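Local coordinates for chitinase (Thermococcus chitonophagus, PDB 5XSW), which probably hydrolyses chitin as an endochitinase, this chain being the C-terminal part of a longer protein and holding the glycan in its mainly helical portion, at residues Met207-Ala210 and Ala211-Trp215; Ile332-Gly335 and Tyr336-Val340; Asn185-Phe188 and Ala189-Leu192. All blocks are in the same frame, centred on the assembly; numbering follows the deposited sequence.

How the interactions relate
All three contacts are local turns of helix; they follow one another in series, so none nests in or crosses another and none closes a long loop. From the N terminus, interaction 3 opens helix 186-199 at its capped start. Interaction 1 lies at the end of the next helix, 203-214, with its centre about 15 Å from that of interaction 3; M207 SD meets L192 CD1 at 3.8 Å and joins the two helices. Interaction 2 ends helix 327-338, far along the chain but beside interaction 1, where Y336 CE2 lies 3.4 Å from E213 OE1. Interaction 1 is thus the middle member, tying 186-199 to 327-338 beside the glycan.

Interaction 1. Residues Met207-Ala210 and Ala211-Trp215; sequences MALA and AKENW. With NAG (2-acetamido-2-deoxy-beta-D-glucopyranose), chain C; NDG (2-acetamido-2-deoxy-alpha-D-glucopyranose), chain B.
L209 and E213, one helical turn apart, lie side by side and point the same way, L209 CD1 against E213 CG at 3.9 Å. Beyond this apolar flank E213 meets the sugar twice. Its OE2 accepts a hydrogen bond from O4 of the NAG at 2.6 Å, and its backbone O takes the N-H of the same sugar's N2 at 2.7 Å, so one residue grips both the O4 hydroxyl and the acetamido N-H of the NAG, one through its carboxylate and the other through its backbone. K212, bent at chi2 (60°), sends NZ to O3 of the NDG at 2.9 Å, while CE passes 3.2 Å from O6 of the NAG. W215 offers the edge of its ring to the NDG, CD1 lying 3.8 Å from O6.

Other residues of the pocket set these groups in place. H374 bonds E213 OE1, to which a glycerol also binds; G372 O and N174 OD1 hold K212 NZ, and Q242 N holds N214 OD1. Behind them the helix is regular: E213 N bonds L209 O at 2.9 Å, and N214 N bonds A210 O at 3.0 Å. W215 then leaves helical angles with phi 54°, which turns the chain out of the helix beside the sugar. The NAG and NDG are joined through O4 of the latter, and the arrangement is that of a glycan-binding pocket built on the C-terminal end of helix 203-214.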
# COMPACT_ATOMS: atom_id res chain seq x y z
N MET A 207 -6.98 1.30 21.88
CA MET A 207 -6.54 0.34 22.92
C MET A 207 -7.09 -1.07 22.60
O MET A 207 -6.38 -2.11 22.66
CB MET A 207 -7.01 0.78 24.32
CG MET A 207 -6.23 1.97 24.89
SD MET A 207 -4.60 1.49 25.61
CE MET A 207 -5.06 0.45 27.01
N ALA A 208 -8.37 -1.09 22.28
CA ALA A 208 -9.07 -2.31 21.97
C ALA A 208 -8.46 -2.93 20.71
O ALA A 208 -8.30 -4.15 20.62
CB ALA A 208 -10.57 -2.02 21.71
N LEU A 209 -8.15 -2.06 19.75
CA LEU A 209 -7.66 -2.52 18.46
C LEU A 209 -6.28 -3.18 18.68
O LEU A 209 -6.03 -4.28 18.19
CB LEU A 209 -7.55 -1.36 17.47
CG LEU A 209 -7.04 -1.78 16.05
CD1 LEU A 209 -7.93 -2.87 15.36
CD2 LEU A 209 -6.95 -0.54 15.16
N ALA A 210 -5.39 -2.52 19.44
CA ALA A 210 -4.06 -3.11 19.65
C ALA A 210 -4.16 -4.43 20.42
O ALA A 210 -3.33 -5.34 20.24
CB ALA A 210 -3.14 -2.12 20.41
N ALA A 211 -5.14 -4.53 21.34
CA ALA A 211 -5.25 -5.74 22.15
C ALA A 211 -5.61 -6.96 21.23
O ALA A 211 -5.02 -8.06 21.33
CB ALA A 211 -6.31 -5.53 23.25
N LYS A 212 -6.58 -6.73 20.34
CA LYS A 212 -7.00 -7.77 19.38
C LYS A 212 -5.85 -8.11 18.43
O LYS A 212 -5.55 -9.31 18.20
CB LYS A 212 -8.25 -7.31 18.60
CG LYS A 212 -8.63 -8.25 17.44
CD LYS A 212 -8.92 -9.67 17.98
CE LYS A 212 -8.59 -10.72 16.93
NZ LYS A 212 -8.71 -12.12 17.38
N GLU A 213 -5.21 -7.09 17.88
CA GLU A 213 -4.20 -7.31 16.82
C GLU A 213 -2.95 -8.01 17.31
O GLU A 213 -2.38 -8.84 16.58
CB GLU A 213 -3.77 -5.98 16.19
CG GLU A 213 -4.90 -5.38 15.30
CD GLU A 213 -5.16 -6.16 14.02
OE1 GLU A 213 -6.09 -5.73 13.30
OE2 GLU A 213 -4.38 -7.13 13.70
N ASN A 214 -2.47 -7.64 18.51
CA ASN A 214 -1.21 -8.24 18.99
C ASN A 214 -1.01 -8.08 20.48
O ASN A 214 0.12 -7.90 20.94
CB ASN A 214 -0.04 -7.58 18.21
CG ASN A 214 1.33 -8.28 18.38
OD1 ASN A 214 1.43 -9.43 18.79
ND2 ASN A 214 2.41 -7.53 18.05
N TRP A 215 -2.10 -8.12 21.23
CA TRP A 215 -2.01 -8.05 22.70
C TRP A 215 -1.20 -6.82 23.11
O TRP A 215 -0.49 -6.86 24.10
CB TRP A 215 -1.32 -9.34 23.25
CG TRP A 215 -2.21 -10.53 23.37
CD1 TRP A 215 -2.33 -11.58 22.43
CD2 TRP A 215 -3.16 -10.83 24.42
NE1 TRP A 215 -3.21 -12.52 22.92
CE2 TRP A 215 -3.75 -12.08 24.11
CE3 TRP A 215 -3.53 -10.18 25.61
CZ2 TRP A 215 -4.69 -12.70 24.95
CZ3 TRP A 215 -4.47 -10.81 26.46
CH2 TRP A 215 -5.08 -12.04 26.10
C1 NAG C . -3.91 -11.53 15.11
C2 NAG C . -2.78 -11.21 14.21
C3 NAG C . -3.12 -10.04 13.29
C4 NAG C . -4.42 -10.25 12.56
C5 NAG C . -5.48 -10.51 13.54
C6 NAG C . -6.76 -10.79 12.80
C7 NAG C . -0.35 -11.51 14.86
C8 NAG C . 0.84 -11.07 15.74
N2 NAG C . -1.60 -10.88 15.03
O3 NAG C . -2.08 -9.79 12.33
O4 NAG C . -4.83 -9.03 11.91
O5 NAG C . -5.16 -11.70 14.36
O6 NAG C . -7.65 -11.15 13.85
O7 NAG C . -0.27 -12.38 13.98
C1 NDG B . -5.02 -15.39 18.66
C2 NDG B . -6.08 -14.81 17.73
C3 NDG B . -5.49 -14.08 16.57
C4 NDG B . -4.42 -13.07 16.93
C5 NDG B . -3.36 -13.72 17.83
C6 NDG B . -2.44 -12.69 18.46
C7 NDG B . -8.27 -16.01 17.60
C8 NDG B . -9.18 -17.16 17.04
O5 NDG B . -3.97 -14.38 18.96
O3 NDG B . -6.59 -13.40 15.90
O4 NDG B . -3.65 -12.75 15.77
O6 NDG B . -1.37 -13.34 19.16
O7 NDG B . -8.72 -15.12 18.30
N2 NDG B . -6.89 -15.93 17.25
O1 NDG B . -4.36 -16.41 18.04

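Interaction 2. Residues Ile332-Gly335 and Tyr336-Val340; sequences IDFG and YNRGV. With NAG (2-acetamido-2-deoxy-beta-D-glucopyranose), chain D; PO4 (phosphate ion), chain E.
F334 and R338 cross obliquely on one side of the helix, their ring and guanidinium planes 72° apart. The aliphatic root of the arginine does the touching: R338 CB sits over one face of the phenyl ring, displaced toward its rim, 4.2 Å from the centroid of the F334 ring in a CH-pi contact. R338 CG comes down beside it, 3.6 Å from F334 CE1. With its CG anti to the backbone N (chi1 177°), F334 runs along the helix toward the turn that R338 occupies, and V375 and M368 also pack on the ring.

The arginine then bends at chi2 and chi3. Its NH2 bonds O7 of a NAG at 3.2 Å, with an N-H...O angle of 164°, and lies 3.0 Å from O3 of that sugar, at the guanidinium edge. This NAG is also hydrogen-bonded to E213 of the second subunit, so R338 reaches into the neighbour's glycan site.

Beneath the side chains, R338 N bonds F334 O at 2.7 Å. G339 follows with positive phi, where a CB would be jammed against the preceding carbonyl. It is the N-cap position of helix 340-346, and V340 N bonds O4 of a phosphate at 2.9 Å; S254 and G255 of the second subunit bind the same ion, probably a crystallisation component.

N337, a residue of the glycan pocket, has its OD1 hydrogen-bonded to F371 N. D333 OD2 is hydrogen-bonded to H374 ND1, whose NE2 bonds E213 OE1. The chemistry therefore divides: apolar packing steadies the arginine's stem, leaving its cationic end to serve a sugar across the dimer interface.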
# COMPACT_ATOMS: atom_id res chain seq x y z
N ILE A 332 -15.88 0.57 10.17
CA ILE A 332 -14.50 1.04 10.18
C ILE A 332 -13.54 -0.08 10.69
O ILE A 332 -12.48 -0.28 10.10
CB ILE A 332 -14.32 2.32 11.05
CG1 ILE A 332 -15.02 3.56 10.44
CG2 ILE A 332 -12.82 2.69 11.25
CD1 ILE A 332 -14.71 3.83 8.96
N ASP A 333 -13.90 -0.77 11.77
CA ASP A 333 -13.05 -1.87 12.24
C ASP A 333 -12.99 -3.02 11.21
O ASP A 333 -11.94 -3.61 10.98
CB ASP A 333 -13.57 -2.46 13.54
CG ASP A 333 -12.64 -3.50 14.07
OD1 ASP A 333 -11.55 -3.11 14.50
OD2 ASP A 333 -12.93 -4.73 13.98
N PHE A 334 -14.12 -3.37 10.61
CA PHE A 334 -14.08 -4.40 9.57
C PHE A 334 -13.13 -4.02 8.41
O PHE A 334 -12.35 -4.85 7.94
CB PHE A 334 -15.53 -4.66 9.05
CG PHE A 334 -15.59 -5.67 7.91
CD1 PHE A 334 -15.41 -7.03 8.16
CD2 PHE A 334 -15.80 -5.23 6.63
CE1 PHE A 334 -15.49 -7.96 7.11
CE2 PHE A 334 -15.92 -6.13 5.58
CZ PHE A 334 -15.75 -7.50 5.81
N GLY A 335 -13.18 -2.78 7.96
CA GLY A 335 -12.37 -2.25 6.89
C GLY A 335 -10.88 -2.26 7.30
O GLY A 335 -9.96 -2.34 6.46
N TYR A 336 -10.64 -2.11 8.58
CA TYR A 336 -9.23 -2.08 9.08
C TYR A 336 -8.65 -3.45 8.93
O TYR A 336 -7.50 -3.62 8.46
CB TYR A 336 -9.16 -1.67 10.54
CG TYR A 336 -7.70 -1.56 11.02
CD1 TYR A 336 -6.99 -0.38 10.86
CD2 TYR A 336 -7.10 -2.63 11.66
CE1 TYR A 336 -5.67 -0.25 11.32
CE2 TYR A 336 -5.77 -2.54 12.12
CZ TYR A 336 -5.07 -1.36 11.93
OH TYR A 336 -3.78 -1.27 12.39
N ASN A 337 -9.44 -4.45 9.31
CA ASN A 337 -8.96 -5.84 9.24
C ASN A 337 -9.06 -6.47 7.81
O ASN A 337 -8.13 -7.15 7.37
CB ASN A 337 -9.75 -6.69 10.21
CG ASN A 337 -9.35 -8.18 10.18
OD1 ASN A 337 -10.20 -9.03 9.96
ND2 ASN A 337 -8.05 -8.49 10.40
N ARG A 338 -10.13 -6.19 7.08
CA ARG A 338 -10.34 -6.86 5.78
C ARG A 338 -10.13 -5.95 4.58
O ARG A 338 -10.14 -6.41 3.45
CB ARG A 338 -11.74 -7.47 5.73
CG ARG A 338 -12.01 -8.60 6.72
CD ARG A 338 -11.10 -9.84 6.66
NE ARG A 338 -10.85 -10.34 5.31
CZ ARG A 338 -11.65 -11.13 4.61
NH1 ARG A 338 -12.81 -11.54 5.11
NH2 ARG A 338 -11.26 -11.54 3.40
N GLY A 339 -9.94 -4.65 4.81
CA GLY A 339 -9.59 -3.68 3.78
C GLY A 339 -10.82 -2.90 3.27
O GLY A 339 -11.97 -3.32 3.44
N VAL A 340 -10.59 -1.78 2.61
CA VAL A 340 -11.73 -0.98 2.11
C VAL A 340 -12.43 -1.62 0.92
O VAL A 340 -13.61 -1.29 0.62
CB VAL A 340 -11.29 0.46 1.75
CG1 VAL A 340 -10.75 1.19 2.97
CG2 VAL A 340 -10.24 0.46 0.61
C1 NAG D . -10.73 -16.10 1.42
C2 NAG D . -10.93 -14.60 1.29
C3 NAG D . -9.60 -13.93 1.08
C4 NAG D . -8.60 -14.28 2.12
C5 NAG D . -8.43 -15.75 2.18
C6 NAG D . -7.45 -16.10 3.34
C7 NAG D . -12.92 -13.57 0.20
C8 NAG D . -13.78 -13.35 -1.07
N2 NAG D . -11.76 -14.39 0.12
O3 NAG D . -9.76 -12.50 1.01
O4 NAG D . -7.29 -13.75 1.73
O5 NAG D . -9.72 -16.39 2.46
O6 NAG D . -7.41 -17.51 3.36
O7 NAG D . -13.17 -12.99 1.24
P PO4 E . -6.51 -0.93 2.26
O1 PO4 E . -5.25 -1.34 2.93
O2 PO4 E . -6.67 0.55 2.04
O3 PO4 E . -6.54 -1.67 0.95
O4 PO4 E . -7.74 -1.22 3.01

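Interaction 3. Residues Asn185-Phe188 and Ala189-Leu192; sequences NKYF and AMGL
The ring of F188 carries L192 CG over one face, set toward the rim, in a CH-pi contact 4.2 Å from the centroid of the F188 ring, while L192 CD1 rests 3.5 Å from CE2 of the same ring. The other ring, that of Y187, has K186 CG over the centre of one face, and M190 CE meets its CD1 at 3.4 Å from an oblique direction; Y404 packs against it edge-to-face. Apart from Y404, these side chains belong to the first turns of helix 186-199, opened by an N-cap at N185.

M190 lies alongside Y187, bent at chi3 (-81°), which brings its methyl back to the tyrosine. Y187 OH is hydrogen-bonded to D401, and K186 NZ forms a salt bridge to the same residue and also bonds N396 O. F188 meets M207 of helix 203-214 and P293 of helix 288-311; an alanine here would take away the ring, which would probably leave L192 without its aromatic face and open a gap between these helices.

The cap itself is formed by N185 OD1, which takes a weak bond from Y187 N and, at 2.9 Å, a nearly straight one from F188 N (172°).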
# COMPACT_ATOMS: atom_id res chain seq x y z
N ASN A 185 3.36 2.23 28.30
CA ASN A 185 4.18 3.32 28.84
C ASN A 185 3.55 4.65 28.49
O ASN A 185 2.58 4.70 27.72
CB ASN A 185 5.62 3.28 28.31
CG ASN A 185 5.69 3.39 26.78
OD1 ASN A 185 5.40 4.43 26.22
ND2 ASN A 185 6.20 2.34 26.10
N LYS A 186 4.11 5.72 29.05
CA LYS A 186 3.46 7.01 28.97
C LYS A 186 3.70 7.63 27.62
O LYS A 186 2.98 8.56 27.25
CB LYS A 186 4.02 7.92 30.09
CG LYS A 186 5.51 8.21 29.89
CD LYS A 186 6.05 9.15 31.02
CE LYS A 186 6.17 8.49 32.36
NZ LYS A 186 7.11 9.33 33.20
N TYR A 187 4.74 7.20 26.89
CA TYR A 187 4.98 7.82 25.59
C TYR A 187 3.90 7.34 24.61
O TYR A 187 3.37 8.09 23.80
CB TYR A 187 6.40 7.52 25.05
CG TYR A 187 7.40 7.94 26.09
CD1 TYR A 187 7.52 9.28 26.45
CD2 TYR A 187 8.18 7.00 26.77
CE1 TYR A 187 8.41 9.67 27.46
CE2 TYR A 187 9.05 7.38 27.78
CZ TYR A 187 9.18 8.73 28.10
OH TYR A 187 10.04 9.11 29.11
N PHE A 188 3.60 6.06 24.71
CA PHE A 188 2.46 5.48 24.00
C PHE A 188 1.16 6.21 24.39
O PHE A 188 0.32 6.54 23.52
CB PHE A 188 2.32 3.97 24.33
CG PHE A 188 1.08 3.33 23.71
CD1 PHE A 188 0.98 3.20 22.32
CD2 PHE A 188 0.06 2.85 24.49
CE1 PHE A 188 -0.20 2.58 21.72
CE2 PHE A 188 -1.11 2.27 23.92
CZ PHE A 188 -1.19 2.13 22.52
N ALA A 189 0.98 6.44 25.69
CA ALA A 189 -0.24 7.16 26.14
C ALA A 189 -0.29 8.56 25.49
O ALA A 189 -1.35 9.04 25.02
CB ALA A 189 -0.29 7.27 27.70
N MET A 190 0.85 9.25 25.45
CA MET A 190 0.83 10.56 24.78
C MET A 190 0.52 10.47 23.29
O MET A 190 -0.09 11.37 22.73
CB MET A 190 2.17 11.32 25.00
CG MET A 190 2.30 11.77 26.47
SD MET A 190 3.81 12.78 26.69
CE MET A 190 4.97 11.52 26.82
N GLY A 191 0.97 9.40 22.61
CA GLY A 191 0.60 9.23 21.21
C GLY A 191 -0.90 9.00 21.04
O GLY A 191 -1.48 9.54 20.09
N LEU A 192 -1.52 8.21 21.92
CA LEU A 192 -2.97 8.01 21.90
C LEU A 192 -3.65 9.39 22.06
O LEU A 192 -4.68 9.64 21.50
CB LEU A 192 -3.45 7.09 23.05
CG LEU A 192 -3.13 5.57 22.97
CD1 LEU A 192 -3.49 4.84 24.27
CD2 LEU A 192 -3.78 4.94 21.69